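Local coordinates for putative adhesin (Bacteroides thetaiotaomicron, PDB 4QDG), which is a putative adhesin of the FimB/Mfa2 fimbrillin family, probably an outer-membrane lipoprotein that anchors pili to the cell surface, and binds magnesium, at residues A[225-230]-A[268-273]; A[146-151]-A[276-281]. All blocks are in the same frame, centred on the assembly; numbering follows the deposited sequence.

Contact 1 (A[225-230]-A[268-273]). With MG (magnesium ion), chain D.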
ATOM      1  N   ARG A 225      -1.375   1.967   4.325  1.00 25.16           N
ATOM      2  CA  ARG A 225       0.062   2.108   4.584  1.00 23.66           C
ATOM      3  C   ARG A 225       0.546   1.510   5.926  1.00 27.63           C
ATOM      4  O   ARG A 225      -0.041   1.728   6.999  1.00 28.24           O
ATOM      5  CB  ARG A 225       0.483   3.580   4.474  1.00 21.10           C
ATOM      6  CG  ARG A 225       1.960   3.772   4.267  1.00 26.38           C
ATOM      7  CD  ARG A 225       2.356   5.219   4.212  1.00 31.62           C
ATOM      8  NE  ARG A 225       3.808   5.374   4.050  1.00 27.57           N
ATOM      9  CZ  ARG A 225       4.442   6.541   4.107  1.00 38.54           C
ATOM     10  NH1 ARG A 225       3.770   7.660   4.356  1.00 29.97           N
ATOM     11  NH2 ARG A 225       5.757   6.596   3.946  1.00 25.84           N
ATOM     12  N   LEU A 226       1.643   0.757   5.829  1.00 23.33           N
ATOM     13  CA  LEU A 226       2.357   0.167   6.960  1.00 22.06           C
ATOM     14  C   LEU A 226       3.467   1.138   7.378  1.00 28.64           C
ATOM     15  O   LEU A 226       4.352   1.448   6.574  1.00 29.54           O
ATOM     16  CB  LEU A 226       2.937  -1.189   6.581  1.00 21.23           C
ATOM     17  CG  LEU A 226       1.924  -2.297   6.258  1.00 25.95           C
ATOM     18  CD1 LEU A 226       2.660  -3.558   5.722  1.00 24.89           C
ATOM     19  CD2 LEU A 226       1.034  -2.591   7.496  1.00 27.00           C
HETATM   20  N   MSE A 227       3.361   1.709   8.589  1.00 25.17           N
HETATM   21  CA  MSE A 227       4.326   2.671   9.107  1.00 23.97           C
HETATM   22  C   MSE A 227       4.782   2.359  10.515  1.00 31.21           C
HETATM   23  O   MSE A 227       3.972   1.991  11.355  1.00 31.49           O
HETATM   24  CB  MSE A 227       3.736   4.102   9.136  1.00 25.49           C
HETATM   25  CG  MSE A 227       3.413   4.662   7.770  1.00 31.32           C
HETATM   26 SE   MSE A 227       3.207   6.597   7.778  0.75 38.05          SE
HETATM   27  CE  MSE A 227       5.171   7.174   7.793  1.00 33.72           C
ATOM     28  N   VAL A 228       6.062   2.612  10.800  1.00 30.15           N
ATOM     29  CA  VAL A 228       6.588   2.582  12.168  1.00 30.77           C
ATOM     30  C   VAL A 228       6.222   3.950  12.781  1.00 33.91           C
ATOM     31  O   VAL A 228       6.622   4.983  12.242  1.00 33.42           O
ATOM     32  CB  VAL A 228       8.125   2.337  12.218  1.00 34.84           C
ATOM     33  CG1 VAL A 228       8.651   2.504  13.642  1.00 35.30           C
ATOM     34  CG2 VAL A 228       8.497   0.968  11.669  1.00 33.98           C
ATOM     35  N   ARG A 229       5.449   3.970  13.847  1.00 30.81           N
ATOM     36  CA  ARG A 229       5.108   5.215  14.559  1.00 31.37           C
ATOM     37  C   ARG A 229       4.887   4.889  16.017  1.00 35.43           C
ATOM     38  O   ARG A 229       4.611   3.737  16.335  1.00 35.97           O
ATOM     39  CB  ARG A 229       3.909   5.961  13.953  1.00 28.71           C
ATOM     40  CG  ARG A 229       2.621   5.166  13.991  1.00 32.56           C
ATOM     41  CD  ARG A 229       1.897   5.365  12.693  1.00 31.43           C
ATOM     42  NE  ARG A 229       0.545   4.797  12.707  1.00 25.29           N
ATOM     43  CZ  ARG A 229       0.229   3.592  12.249  1.00 29.32           C
ATOM     44  NH1 ARG A 229       1.172   2.770  11.816  1.00 21.50           N
ATOM     45  NH2 ARG A 229      -1.031   3.196  12.225  1.00 17.13           N
ATOM     46  N   ASP A 230       5.031   5.874  16.907  1.00 31.90           N
ATOM     47  CA  ASP A 230       4.913   5.569  18.329  1.00 32.46           C
ATOM     48  C   ASP A 230       3.441   5.558  18.816  1.00 35.39           C
ATOM     49  O   ASP A 230       3.215   5.100  19.927  1.00 33.70           O
ATOM     50  CB  ASP A 230       5.829   6.470  19.214  1.00 33.50           C
ATOM     51  CG  ASP A 230       5.711   7.974  19.064  1.00 43.33           C
ATOM     52  OD1 ASP A 230       4.605   8.461  18.716  1.00 43.25           O
ATOM     53  OD2 ASP A 230       6.710   8.681  19.351  1.00 54.74           O
ATOM     54  N   ASP A 268      16.392   1.605   5.075  1.00 26.72           N
ATOM     55  CA  ASP A 268      15.577   2.308   6.048  1.00 26.39           C
ATOM     56  C   ASP A 268      14.297   1.490   6.296  1.00 29.10           C
ATOM     57  O   ASP A 268      13.762   0.906   5.351  1.00 30.29           O
ATOM     58  CB  ASP A 268      15.265   3.739   5.579  1.00 27.47           C
ATOM     59  CG  ASP A 268      14.338   4.451   6.531  1.00 39.48           C
ATOM     60  OD1 ASP A 268      14.715   4.608   7.721  1.00 41.17           O
ATOM     61  OD2 ASP A 268      13.185   4.727   6.136  1.00 48.41           O
ATOM     62  N   SER A 269      13.859   1.396   7.565  1.00 25.61           N
ATOM     63  CA  SER A 269      12.683   0.605   7.957  1.00 25.21           C
ATOM     64  C   SER A 269      11.409   1.037   7.204  1.00 30.57           C
ATOM     65  O   SER A 269      10.719   0.178   6.640  1.00 30.34           O
ATOM     66  CB  SER A 269      12.467   0.666   9.461  1.00 25.14           C
ATOM     67  OG  SER A 269      13.454  -0.141  10.078  1.00 36.76           O
ATOM     68  N   GLN A 270      11.143   2.343   7.144  1.00 29.43           N
ATOM     69  CA  GLN A 270       9.973   2.896   6.439  1.00 29.67           C
ATOM     70  C   GLN A 270      10.057   2.641   4.927  1.00 30.67           C
ATOM     71  O   GLN A 270       9.053   2.275   4.315  1.00 28.91           O
ATOM     72  CB  GLN A 270       9.770   4.403   6.730  1.00 30.96           C
ATOM     73  CG  GLN A 270       8.367   4.873   6.303  1.00 34.56           C
ATOM     74  CD  GLN A 270       7.257   3.988   6.863  1.00 35.96           C
ATOM     75  OE1 GLN A 270       7.112   3.827   8.077  1.00 32.65           O
ATOM     76  NE2 GLN A 270       6.499   3.341   5.991  1.00 25.35           N
ATOM     77  N   GLU A 271      11.255   2.792   4.344  1.00 27.87           N
ATOM     78  CA  GLU A 271      11.521   2.535   2.911  1.00 27.01           C
ATOM     79  C   GLU A 271      11.179   1.099   2.543  1.00 28.89           C
ATOM     80  O   GLU A 271      10.585   0.863   1.492  1.00 29.18           O
ATOM     81  CB  GLU A 271      12.982   2.837   2.556  1.00 28.56           C
ATOM     82  CG  GLU A 271      13.332   2.524   1.106  1.00 36.48           C
ATOM     83  CD  GLU A 271      14.691   2.995   0.622  1.00 51.76           C
ATOM     84  OE1 GLU A 271      15.480   3.502   1.447  1.00 49.67           O
ATOM     85  OE2 GLU A 271      14.971   2.855  -0.589  1.00 47.81           O
ATOM     86  N   PHE A 272      11.585   0.148   3.390  1.00 25.43           N
ATOM     87  CA  PHE A 272      11.298  -1.285   3.256  1.00 24.73           C
ATOM     88  C   PHE A 272       9.773  -1.502   3.314  1.00 27.08           C
ATOM     89  O   PHE A 272       9.211  -2.204   2.453  1.00 27.03           O
ATOM     90  CB  PHE A 272      12.026  -2.069   4.387  1.00 26.09           C
ATOM     91  CG  PHE A 272      11.682  -3.532   4.484  1.00 27.03           C
ATOM     92  CD1 PHE A 272      12.181  -4.444   3.560  1.00 30.34           C
ATOM     93  CD2 PHE A 272      10.826  -3.997   5.484  1.00 27.09           C
ATOM     94  CE1 PHE A 272      11.842  -5.803   3.636  1.00 30.93           C
ATOM     95  CE2 PHE A 272      10.493  -5.348   5.561  1.00 30.09           C
ATOM     96  CZ  PHE A 272      11.015  -6.242   4.644  1.00 29.55           C
ATOM     97  N   LEU A 273       9.102  -0.873   4.301  1.00 21.06           N
ATOM     98  CA  LEU A 273       7.642  -1.011   4.435  1.00 21.57           C
ATOM     99  C   LEU A 273       6.890  -0.368   3.271  1.00 25.49           C
ATOM    100  O   LEU A 273       5.780  -0.818   2.959  1.00 23.37           O
ATOM    101  CB  LEU A 273       7.134  -0.440   5.749  1.00 22.21           C
ATOM    102  CG  LEU A 273       7.653  -1.102   7.027  1.00 26.84           C
ATOM    103  CD1 LEU A 273       7.354  -0.216   8.231  1.00 26.21           C
ATOM    104  CD2 LEU A 273       7.061  -2.526   7.201  1.00 25.86           C
TER
HETATM  105 MG    MG D 402       4.359  -1.422   1.353  1.00 29.32          MG
HETATM  106  O   HOH W   1       3.193   0.440   3.223  1.00 21.46           O
HETATM  107  O   HOH W   2       8.120   5.681   9.835  1.00 35.22           O
HETATM  108  O   HOH W   3       3.265  -0.343  -0.162  1.00 19.08           O

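Contact 2 (A[146-151]-A[276-281]). With MG (magnesium ion), chain D.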
HETATM    1  N   MSE A 146       6.691   8.549  -7.487  1.00 30.79           N
HETATM    2  CA  MSE A 146       5.589   8.105  -6.661  1.00 29.27           C
HETATM    3  C   MSE A 146       5.845   6.827  -5.868  1.00 32.56           C
HETATM    4  O   MSE A 146       6.710   6.017  -6.220  1.00 30.08           O
HETATM    5  CB  MSE A 146       4.362   7.955  -7.527  1.00 30.80           C
HETATM    6  CG  MSE A 146       3.976   9.302  -8.127  1.00 37.60           C
HETATM    7 SE   MSE A 146       2.546   9.105  -9.311  0.75 45.93          SE
HETATM    8  CE  MSE A 146       1.081   9.092  -7.999  1.00 41.90           C
HETATM    9  N   MSE A 147       5.084   6.685  -4.762  1.00 28.03           N
HETATM   10  CA  MSE A 147       5.150   5.505  -3.915  1.00 27.87           C
HETATM   11  C   MSE A 147       3.782   4.864  -3.814  1.00 30.93           C
HETATM   12  O   MSE A 147       2.798   5.523  -4.075  1.00 30.80           O
HETATM   13  CB  MSE A 147       5.726   5.804  -2.530  1.00 29.03           C
HETATM   14  CG  MSE A 147       4.866   6.715  -1.662  1.00 35.53           C
HETATM   15 SE   MSE A 147       5.403   6.522   0.197  0.75 43.46          SE
HETATM   16  CE  MSE A 147       4.279   5.153   0.578  1.00 40.43           C
ATOM     17  N   LYS A 148       3.739   3.570  -3.463  1.00 27.87           N
ATOM     18  CA  LYS A 148       2.513   2.792  -3.312  1.00 26.33           C
ATOM     19  C   LYS A 148       2.143   2.758  -1.814  1.00 27.77           C
ATOM     20  O   LYS A 148       2.992   2.447  -0.980  1.00 26.53           O
ATOM     21  CB  LYS A 148       2.747   1.383  -3.892  1.00 27.07           C
ATOM     22  CG  LYS A 148       1.522   0.486  -3.902  1.00 28.20           C
ATOM     23  CD  LYS A 148       1.812  -0.797  -4.627  1.00 32.38           C
ATOM     24  CE  LYS A 148       0.644  -1.751  -4.609  1.00 38.09           C
ATOM     25  NZ  LYS A 148       1.069  -3.092  -5.111  1.00 34.61           N
ATOM     26  N   ASN A 149       0.899   3.102  -1.477  1.00 24.89           N
ATOM     27  CA  ASN A 149       0.421   3.151  -0.083  1.00 25.95           C
ATOM     28  C   ASN A 149      -0.294   1.881   0.360  1.00 30.27           C
ATOM     29  O   ASN A 149      -0.500   1.711   1.560  1.00 28.88           O
ATOM     30  CB  ASN A 149      -0.564   4.327   0.122  1.00 25.34           C
ATOM     31  CG  ASN A 149       0.076   5.691   0.073  1.00 38.00           C
ATOM     32  OD1 ASN A 149       1.243   5.866   0.385  1.00 27.22           O
ATOM     33  ND2 ASN A 149      -0.709   6.704  -0.228  1.00 29.30           N
ATOM     34  N   THR A 150      -0.729   1.024  -0.591  1.00 26.32           N
ATOM     35  CA  THR A 150      -1.485  -0.172  -0.228  1.00 26.50           C
ATOM     36  C   THR A 150      -0.558  -1.399  -0.170  1.00 30.30           C
ATOM     37  O   THR A 150       0.533  -1.405  -0.772  1.00 30.45           O
ATOM     38  CB  THR A 150      -2.675  -0.365  -1.196  1.00 33.00           C
ATOM     39  OG1 THR A 150      -2.196  -0.286  -2.541  1.00 31.67           O
ATOM     40  CG2 THR A 150      -3.803   0.655  -0.972  1.00 29.04           C
ATOM     41  N   ASN A 151      -1.009  -2.432   0.556  1.00 24.91           N
ATOM     42  CA  ASN A 151      -0.288  -3.669   0.792  1.00 24.57           C
ATOM     43  C   ASN A 151      -1.192  -4.870   0.717  1.00 29.92           C
ATOM     44  O   ASN A 151      -2.379  -4.787   1.018  1.00 30.75           O
ATOM     45  CB  ASN A 151       0.357  -3.632   2.194  1.00 20.28           C
ATOM     46  CG  ASN A 151       1.449  -2.621   2.324  1.00 21.98           C
ATOM     47  OD1 ASN A 151       2.593  -2.834   1.897  1.00 24.44           O
ATOM     48  ND2 ASN A 151       1.097  -1.474   2.839  1.00 18.50           N
ATOM     49  N   GLU A 276       8.105  -2.561  -0.447  1.00 25.15           N
ATOM     50  CA  GLU A 276       7.482  -3.860  -0.553  1.00 25.31           C
ATOM     51  C   GLU A 276       5.982  -3.732  -0.332  1.00 27.81           C
ATOM     52  O   GLU A 276       5.556  -3.159   0.665  1.00 29.16           O
ATOM     53  CB  GLU A 276       8.099  -4.881   0.425  1.00 27.02           C
ATOM     54  CG  GLU A 276       7.543  -6.292   0.228  1.00 31.38           C
ATOM     55  CD  GLU A 276       7.757  -6.845  -1.165  1.00 46.93           C
ATOM     56  OE1 GLU A 276       8.834  -7.441  -1.405  1.00 37.65           O
ATOM     57  OE2 GLU A 276       6.860  -6.664  -2.024  1.00 42.71           O
ATOM     58  N   SER A 277       5.184  -4.238  -1.272  1.00 23.48           N
ATOM     59  CA  SER A 277       3.720  -4.165  -1.171  1.00 24.37           C
ATOM     60  C   SER A 277       3.051  -5.567  -1.210  1.00 26.99           C
ATOM     61  O   SER A 277       1.842  -5.681  -1.005  1.00 27.45           O
ATOM     62  CB  SER A 277       3.167  -3.288  -2.291  1.00 28.69           C
ATOM     63  OG  SER A 277       3.440  -3.873  -3.557  1.00 39.55           O
ATOM     64  N   GLU A 278       3.834  -6.604  -1.505  1.00 24.68           N
ATOM     65  CA  GLU A 278       3.375  -7.981  -1.606  1.00 26.74           C
ATOM     66  C   GLU A 278       4.080  -8.760  -0.543  1.00 30.60           C
ATOM     67  O   GLU A 278       5.293  -8.892  -0.596  1.00 32.76           O
ATOM     68  CB  GLU A 278       3.604  -8.561  -3.025  1.00 29.11           C
ATOM     69  CG  GLU A 278       2.744  -7.927  -4.121  1.00 45.81           C
ATOM     70  CD  GLU A 278       1.234  -8.129  -4.076  1.00 89.02           C
ATOM     71  OE1 GLU A 278       0.777  -9.130  -3.478  1.00 91.29           O
ATOM     72  OE2 GLU A 278       0.507  -7.300  -4.676  1.00 91.80           O
ATOM     73  N   TRP A 279       3.335  -9.165   0.500  1.00 26.14           N
ATOM     74  CA  TRP A 279       3.875  -9.855   1.668  1.00 24.16           C
ATOM     75  C   TRP A 279       3.278 -11.222   1.836  1.00 30.32           C
ATOM     76  O   TRP A 279       2.094 -11.425   1.547  1.00 30.88           O
ATOM     77  CB  TRP A 279       3.560  -9.035   2.928  1.00 21.69           C
ATOM     78  CG  TRP A 279       3.977  -7.590   2.877  1.00 21.81           C
ATOM     79  CD1 TRP A 279       3.208  -6.527   2.505  1.00 24.21           C
ATOM     80  CD2 TRP A 279       5.228  -7.047   3.319  1.00 21.37           C
ATOM     81  NE1 TRP A 279       3.918  -5.359   2.635  1.00 23.26           N
ATOM     82  CE2 TRP A 279       5.160  -5.644   3.142  1.00 25.02           C
ATOM     83  CE3 TRP A 279       6.425  -7.616   3.798  1.00 22.82           C
ATOM     84  CZ2 TRP A 279       6.228  -4.794   3.467  1.00 23.54           C
ATOM     85  CZ3 TRP A 279       7.484  -6.775   4.115  1.00 23.90           C
ATOM     86  CH2 TRP A 279       7.379  -5.382   3.943  1.00 24.19           C
ATOM     87  N   SER A 280       4.067 -12.159   2.363  1.00 26.13           N
ATOM     88  CA  SER A 280       3.574 -13.499   2.661  1.00 24.56           C
ATOM     89  C   SER A 280       4.203 -13.976   3.943  1.00 31.80           C
ATOM     90  O   SER A 280       5.375 -13.676   4.215  1.00 32.35           O
ATOM     91  CB  SER A 280       3.772 -14.481   1.508  1.00 22.36           C
ATOM     92  OG  SER A 280       5.126 -14.788   1.247  1.00 36.58           O
HETATM   93  N   MSE A 281       3.396 -14.605   4.794  1.00 28.21           N
HETATM   94  CA  MSE A 281       3.878 -15.072   6.089  1.00 28.02           C
HETATM   95  C   MSE A 281       3.374 -16.467   6.374  1.00 29.64           C
HETATM   96  O   MSE A 281       2.166 -16.689   6.407  1.00 27.60           O
HETATM   97  CB  MSE A 281       3.449 -14.128   7.207  1.00 30.10           C
HETATM   98  CG  MSE A 281       3.861 -12.692   7.005  1.00 37.47           C
HETATM   99 SE   MSE A 281       3.139 -11.604   8.456  0.75 45.96          SE
HETATM  100  CE  MSE A 281       4.460 -12.058   9.846  1.00 41.10           C
TER
HETATM  101 MG    MG D 402       4.359  -1.422   1.353  1.00 29.32          MG
HETATM  102  O   HOH W   4      -0.148  -5.086  -3.232  1.00 23.58           O
HETATM  103  O   HOH W   3       3.265  -0.343  -0.162  1.00 19.08           O

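Contact 1 (A[225-230]-A[268-273])
The side-chain amide of Gln270, near the start of helix 269-275, pairs with the backbone on both sides of Met227. Its NE2 donates to Leu226 O at 2.9 Å, an almost straight bond (169°) that lies in the amide plane and meets a lone pair of the carbonyl in that carbonyl's plane. Its OE1 accepts the longer bond from Val228 N, 3.2 Å. CG stands anti to the backbone N (chi1 -165°), and a bend at chi2 turns the amide in toward the loop. Water 2 bridges the same OE1 to Val228 O, while water 1 joins Leu226 N to Leu273 O. Asp274, next along the helix, accepts from Gln270 NE2 and forms a salt bridge with Arg225 NE; the Arg225 guanidinium passes the Gln270 amide with the planes 80° apart. The selenomethionine at Met227 curls its CE over one guanidinium face toward the rim, within 3.9 Å of Gln270 OE1. The apolar contacts are two: Leu273 CB lies against Leu226 CB at 4.3 Å, and Leu273 CD1 meets Val228 CG2 at 3.8 Å. At the helix start, Asp268 OD2 caps Glu271 N. Leu273 O binds the magnesium ion at 2.2 Å; the loop 225-230 thus packs on an N-capped helix whose backbone supplies a metal ligand.

Contact 2 (A[146-151]-A[276-281])
A magnesium site joins strand 140-159 to the turn between helix 269-275 and strand 278-285, and Asn151 and Glu276 supply ligands from the two sides. Asn151 OD1 binds the ion at 2.3 Å and Glu276 O at 2.2 Å; the two oxygens approach each other because they share the metal. Leu273 O and water 3 also coordinate the ion. Asn151 OD1 has a second partner: Trp279 NE1 donates to it over 2.9 Å, nearly straight (169°) and in the plane of the indole, at the ring edge. Relative to the Asn151 carbonyl plane, the donor lies 42° out. The magnesium and the indole N-H together grip this buried oxygen, while Asn151 ND2 donates to Ser224 O. One face of the indole is met by Glu276 CG, offset toward the rim. The Glu276 carboxylate bends back to its own turn, where OE2 accepts from Glu278 N and, weakly, from Ser277 N. Lys148 stretches across to Ser277, its chain extended beyond CG; NZ donates to Ser277 OG at 2.9 Å, and CD and CE run past the serine CB and OG. Water 4 links Lys148 NZ with Ser277 O and Glu278 OE2, whose opposite charge lies 4.3 Å from NZ, too far for a salt bridge. Alongside, Asn151 CA makes a C-H...O contact with Ser277 O. Strands 140-159 and 278-285 pair in parallel, and the ion binds where they begin to pair, with an asparagine side chain and backbone carbonyls at the end of a helix as ligands.

Overall arrangement
Contacts 1 and 2 have centres about 11 Å apart and share one magnesium ion and water 3. Along the chain the order is 146-151, 225-230, 268-273, 276-281, so contact 1 is nested inside the loop closed by contact 2. Helix 269-275 leads through a short turn into strand 278-285, passing from one contact to the other. The two also touch: Phe272 CE2 comes within 3.5 Å of Trp279 CH2, their rings steeply inclined, and Leu226 CG lies 3.6 Å from Asn151 ND2. The ion thus ties strand 140-159 to the end of helix 269-275 and the turn after it, near the middle of an elongated chain, consistent with a structural role for the metal.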